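Local coordinates for putative prolyl-tRNA synthetase (Leishmania major, PDB 5XIL), which probably joins L-proline to its cognate tRNA at the expense of ATP, as a class II aminoacyl-tRNA synthetase, at residues E486-H491 against K500-W505. Residues are numbered along the deposited sequence; the frame is centred on the assembly and turned at random.
Sequences EPAEGH and KPATTW. With ACT (acetate ion), chain C.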
ATOM      1  N   GLU A 486     -34.964 -20.453  17.205  1.00 24.47           N
ATOM      2  CA  GLU A 486     -36.036 -20.114  18.163  1.00 23.26           C
ATOM      3  C   GLU A 486     -36.641 -18.719  17.847  1.00 26.90           C
ATOM      4  O   GLU A 486     -35.907 -17.691  17.907  1.00 21.61           O
ATOM      5  CB  GLU A 486     -35.508 -20.114  19.588  1.00 24.74           C
ATOM      6  CG  GLU A 486     -36.564 -19.939  20.668  1.00 24.67           C
ATOM      7  CD  GLU A 486     -36.002 -19.931  22.046  1.00 27.08           C
ATOM      8  OE1 GLU A 486     -36.811 -19.994  22.996  1.00 24.03           O
ATOM      9  OE2 GLU A 486     -34.760 -19.833  22.208  1.00 25.24           O
ATOM     10  N   PRO A 487     -37.967 -18.663  17.520  1.00 27.09           N
ATOM     11  CA  PRO A 487     -38.623 -17.367  17.201  1.00 26.18           C
ATOM     12  C   PRO A 487     -38.582 -16.409  18.346  1.00 25.92           C
ATOM     13  O   PRO A 487     -38.901 -16.774  19.489  1.00 25.41           O
ATOM     14  CB  PRO A 487     -40.089 -17.775  16.888  1.00 28.63           C
ATOM     15  CG  PRO A 487     -39.970 -19.199  16.419  1.00 26.50           C
ATOM     16  CD  PRO A 487     -38.898 -19.803  17.290  1.00 27.13           C
ATOM     17  N   ALA A 488     -38.217 -15.157  18.081  1.00 25.28           N
ATOM     18  CA  ALA A 488     -38.228 -14.145  19.138  1.00 21.58           C
ATOM     19  C   ALA A 488     -39.629 -13.844  19.721  1.00 22.96           C
ATOM     20  O   ALA A 488     -39.784 -13.595  20.928  1.00 23.03           O
ATOM     21  CB  ALA A 488     -37.642 -12.856  18.581  1.00 22.53           C
ATOM     22  N   GLU A 489     -40.613 -13.879  18.834  1.00 27.04           N
ATOM     23  CA  GLU A 489     -42.046 -13.624  19.075  1.00 31.25           C
ATOM     24  C   GLU A 489     -42.649 -14.442  20.198  1.00 31.31           C
ATOM     25  O   GLU A 489     -43.597 -13.998  20.844  1.00 28.42           O
ATOM     26  CB  GLU A 489     -42.855 -13.943  17.789  1.00 35.49           C
ATOM     27  CG  GLU A 489     -42.357 -13.184  16.575  1.00 43.82           C
ATOM     28  CD  GLU A 489     -41.184 -13.853  15.845  1.00 49.52           C
ATOM     29  OE1 GLU A 489     -40.858 -15.021  16.113  1.00 57.76           O
ATOM     30  OE2 GLU A 489     -40.559 -13.199  14.989  1.00 64.32           O
ATOM     31  N   GLY A 490     -42.110 -15.636  20.438  1.00 28.73           N
ATOM     32  CA  GLY A 490     -42.498 -16.416  21.616  1.00 27.27           C
ATOM     33  C   GLY A 490     -42.127 -15.813  22.963  1.00 26.68           C
ATOM     34  O   GLY A 490     -42.474 -16.340  24.028  1.00 25.54           O
ATOM     35  N   HIS A 491     -41.399 -14.711  22.967  1.00 23.15           N
ATOM     36  CA  HIS A 491     -40.867 -14.209  24.189  1.00 21.86           C
ATOM     37  C   HIS A 491     -41.275 -12.790  24.363  1.00 21.84           C
ATOM     38  O   HIS A 491     -41.461 -12.093  23.394  1.00 23.15           O
ATOM     39  CB  HIS A 491     -39.310 -14.236  24.121  1.00 20.94           C
ATOM     40  CG  HIS A 491     -38.763 -15.607  24.164  1.00 19.34           C
ATOM     41  ND1 HIS A 491     -38.728 -16.336  25.323  1.00 20.39           N
ATOM     42  CD2 HIS A 491     -38.303 -16.420  23.186  1.00 20.64           C
ATOM     43  CE1 HIS A 491     -38.265 -17.547  25.062  1.00 20.92           C
ATOM     44  NE2 HIS A 491     -37.967 -17.616  23.780  1.00 19.94           N
ATOM     45  N   LYS A 500     -44.088  -6.276  25.976  1.00 29.55           N
ATOM     46  CA  LYS A 500     -44.356  -6.462  24.555  1.00 32.50           C
ATOM     47  C   LYS A 500     -43.684  -7.677  24.005  1.00 29.94           C
ATOM     48  O   LYS A 500     -42.555  -7.995  24.427  1.00 23.86           O
ATOM     49  CB  LYS A 500     -43.891  -5.243  23.738  1.00 34.35           C
ATOM     50  CG  LYS A 500     -44.730  -4.040  24.060  1.00 38.80           C
ATOM     51  CD  LYS A 500     -44.223  -2.775  23.390  1.00 44.22           C
ATOM     52  CE  LYS A 500     -45.276  -1.686  23.535  1.00 46.91           C
ATOM     53  NZ  LYS A 500     -44.677  -0.386  23.157  1.00 53.05           N
ATOM     54  N   PRO A 501     -44.356  -8.363  23.054  1.00 26.78           N
ATOM     55  CA  PRO A 501     -43.687  -9.416  22.318  1.00 26.01           C
ATOM     56  C   PRO A 501     -42.437  -8.870  21.601  1.00 26.47           C
ATOM     57  O   PRO A 501     -42.430  -7.771  21.037  1.00 22.16           O
ATOM     58  CB  PRO A 501     -44.741  -9.908  21.285  1.00 29.02           C
ATOM     59  CG  PRO A 501     -46.007  -9.222  21.682  1.00 29.58           C
ATOM     60  CD  PRO A 501     -45.666  -8.019  22.480  1.00 28.13           C
ATOM     61  N   ALA A 502     -41.349  -9.628  21.710  1.00 24.07           N
ATOM     62  CA  ALA A 502     -40.139  -9.329  20.963  1.00 21.62           C
ATOM     63  C   ALA A 502     -40.364  -9.528  19.460  1.00 18.19           C
ATOM     64  O   ALA A 502     -41.166 -10.398  19.012  1.00 16.79           O
ATOM     65  CB  ALA A 502     -39.022 -10.234  21.441  1.00 21.20           C
ATOM     66  N   THR A 503     -39.609  -8.783  18.673  1.00 16.50           N
ATOM     67  CA  THR A 503     -39.575  -8.969  17.237  1.00 18.19           C
ATOM     68  C   THR A 503     -38.274  -9.480  16.685  1.00 17.45           C
ATOM     69  O   THR A 503     -38.226  -9.879  15.524  1.00 16.95           O
ATOM     70  CB  THR A 503     -39.889  -7.624  16.526  1.00 20.11           C
ATOM     71  OG1 THR A 503     -38.927  -6.632  16.905  1.00 20.12           O
ATOM     72  CG2 THR A 503     -41.289  -7.137  16.991  1.00 22.37           C
ATOM     73  N   THR A 504     -37.199  -9.438  17.470  1.00 15.71           N
ATOM     74  CA  THR A 504     -35.918  -9.975  16.943  1.00 14.63           C
ATOM     75  C   THR A 504     -35.106 -10.422  18.156  1.00 13.89           C
ATOM     76  O   THR A 504     -35.450 -10.073  19.278  1.00 13.79           O
ATOM     77  CB  THR A 504     -35.210  -8.859  16.159  1.00 16.48           C
ATOM     78  OG1 THR A 504     -34.033  -9.354  15.510  1.00 17.92           O
ATOM     79  CG2 THR A 504     -34.860  -7.702  17.031  1.00 17.59           C
ATOM     80  N   TRP A 505     -33.990 -11.127  17.924  1.00 14.56           N
ATOM     81  CA  TRP A 505     -32.962 -11.283  18.958  1.00 14.32           C
ATOM     82  C   TRP A 505     -31.918 -10.247  18.714  1.00 14.44           C
ATOM     83  O   TRP A 505     -31.633  -9.950  17.579  1.00 14.22           O
ATOM     84  CB  TRP A 505     -32.329 -12.669  18.865  1.00 15.66           C
ATOM     85  CG  TRP A 505     -33.280 -13.790  19.161  1.00 16.19           C
ATOM     86  CD1 TRP A 505     -34.128 -14.403  18.296  1.00 16.90           C
ATOM     87  CD2 TRP A 505     -33.444 -14.458  20.410  1.00 15.68           C
ATOM     88  NE1 TRP A 505     -34.801 -15.422  18.923  1.00 16.35           N
ATOM     89  CE2 TRP A 505     -34.414 -15.481  20.216  1.00 16.75           C
ATOM     90  CE3 TRP A 505     -32.891 -14.288  21.659  1.00 15.27           C
ATOM     91  CZ2 TRP A 505     -34.812 -16.348  21.235  1.00 17.41           C
ATOM     92  CZ3 TRP A 505     -33.293 -15.103  22.675  1.00 17.43           C
ATOM     93  CH2 TRP A 505     -34.262 -16.152  22.456  1.00 17.44           C
TER
HETATM   94  C   ACT C1002     -41.944  -3.370  26.327  1.00 38.56           C
HETATM   95  O   ACT C1002     -41.163  -4.139  25.719  1.00 33.68           O
HETATM   96  OXT ACT C1002     -42.823  -3.835  27.165  1.00 31.50           O
HETATM   97  CH3 ACT C1002     -41.791  -1.898  26.023  1.00 37.33           C
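Glu-486 meets the indole of Trp-505 twice, with its backbone carbonyl and with its carboxylate. Trp-505 NE1 donates to Glu-486 O at only 2.7 Å, the oxygen lying near the indole plane; the N-H...O angle is 148°, so the bond is somewhat bent. The Glu-486 side chain, with CG anti to the backbone N (chi1 -173°), crosses the indole at about a right angle, and its OE2 comes 3.6 Å from Trp-505 CZ2. Glu-486 OE1 accepts from His-491 NE2 at 2.8 Å; the oxygen lies in the plane of the imidazole, while the nitrogen comes from above the carboxylate plane. So held, His-491 offers its face to the edge of Trp-505 in an offset edge-to-face pair, planes 65° apart.

Ala-488 CB lies 3.5 Å from Thr-504 C, so a small methyl suits the close approach of loop and strand. Ala-488 CB also makes an off-centre CH-pi contact with the five-membered ring of Trp-505, 4.2 Å from the centroid, and packs on Ala-502 CB. Ala-488 O accepts from His-491 N, closing a beta turn that brings His-491 O to Ala-502 N, a nearly straight bond of 3.0 Å.

The contact folds the loop after strand 475-480 against the entry to strand 504-509 in the C-terminal zinc-binding domain. Between the segments lies the zinc ligand Cys-493, whose backbone is hydrogen-bonded to that of Lys-500; Lys-500 N donates to an acetate, probably from the crystallisation liquor. Glu-486 OE2 forms a salt bridge with Arg-416, which also makes a cation-pi contact with Trp-505. With Arg-416 and the imidazole both drawing on one carboxylate, Glu-486 is probably ionised; its charge would favour a proton on His-491 NE2, and the hydrogen bond to OE1 helps to fix the turn of the ring beside the indole.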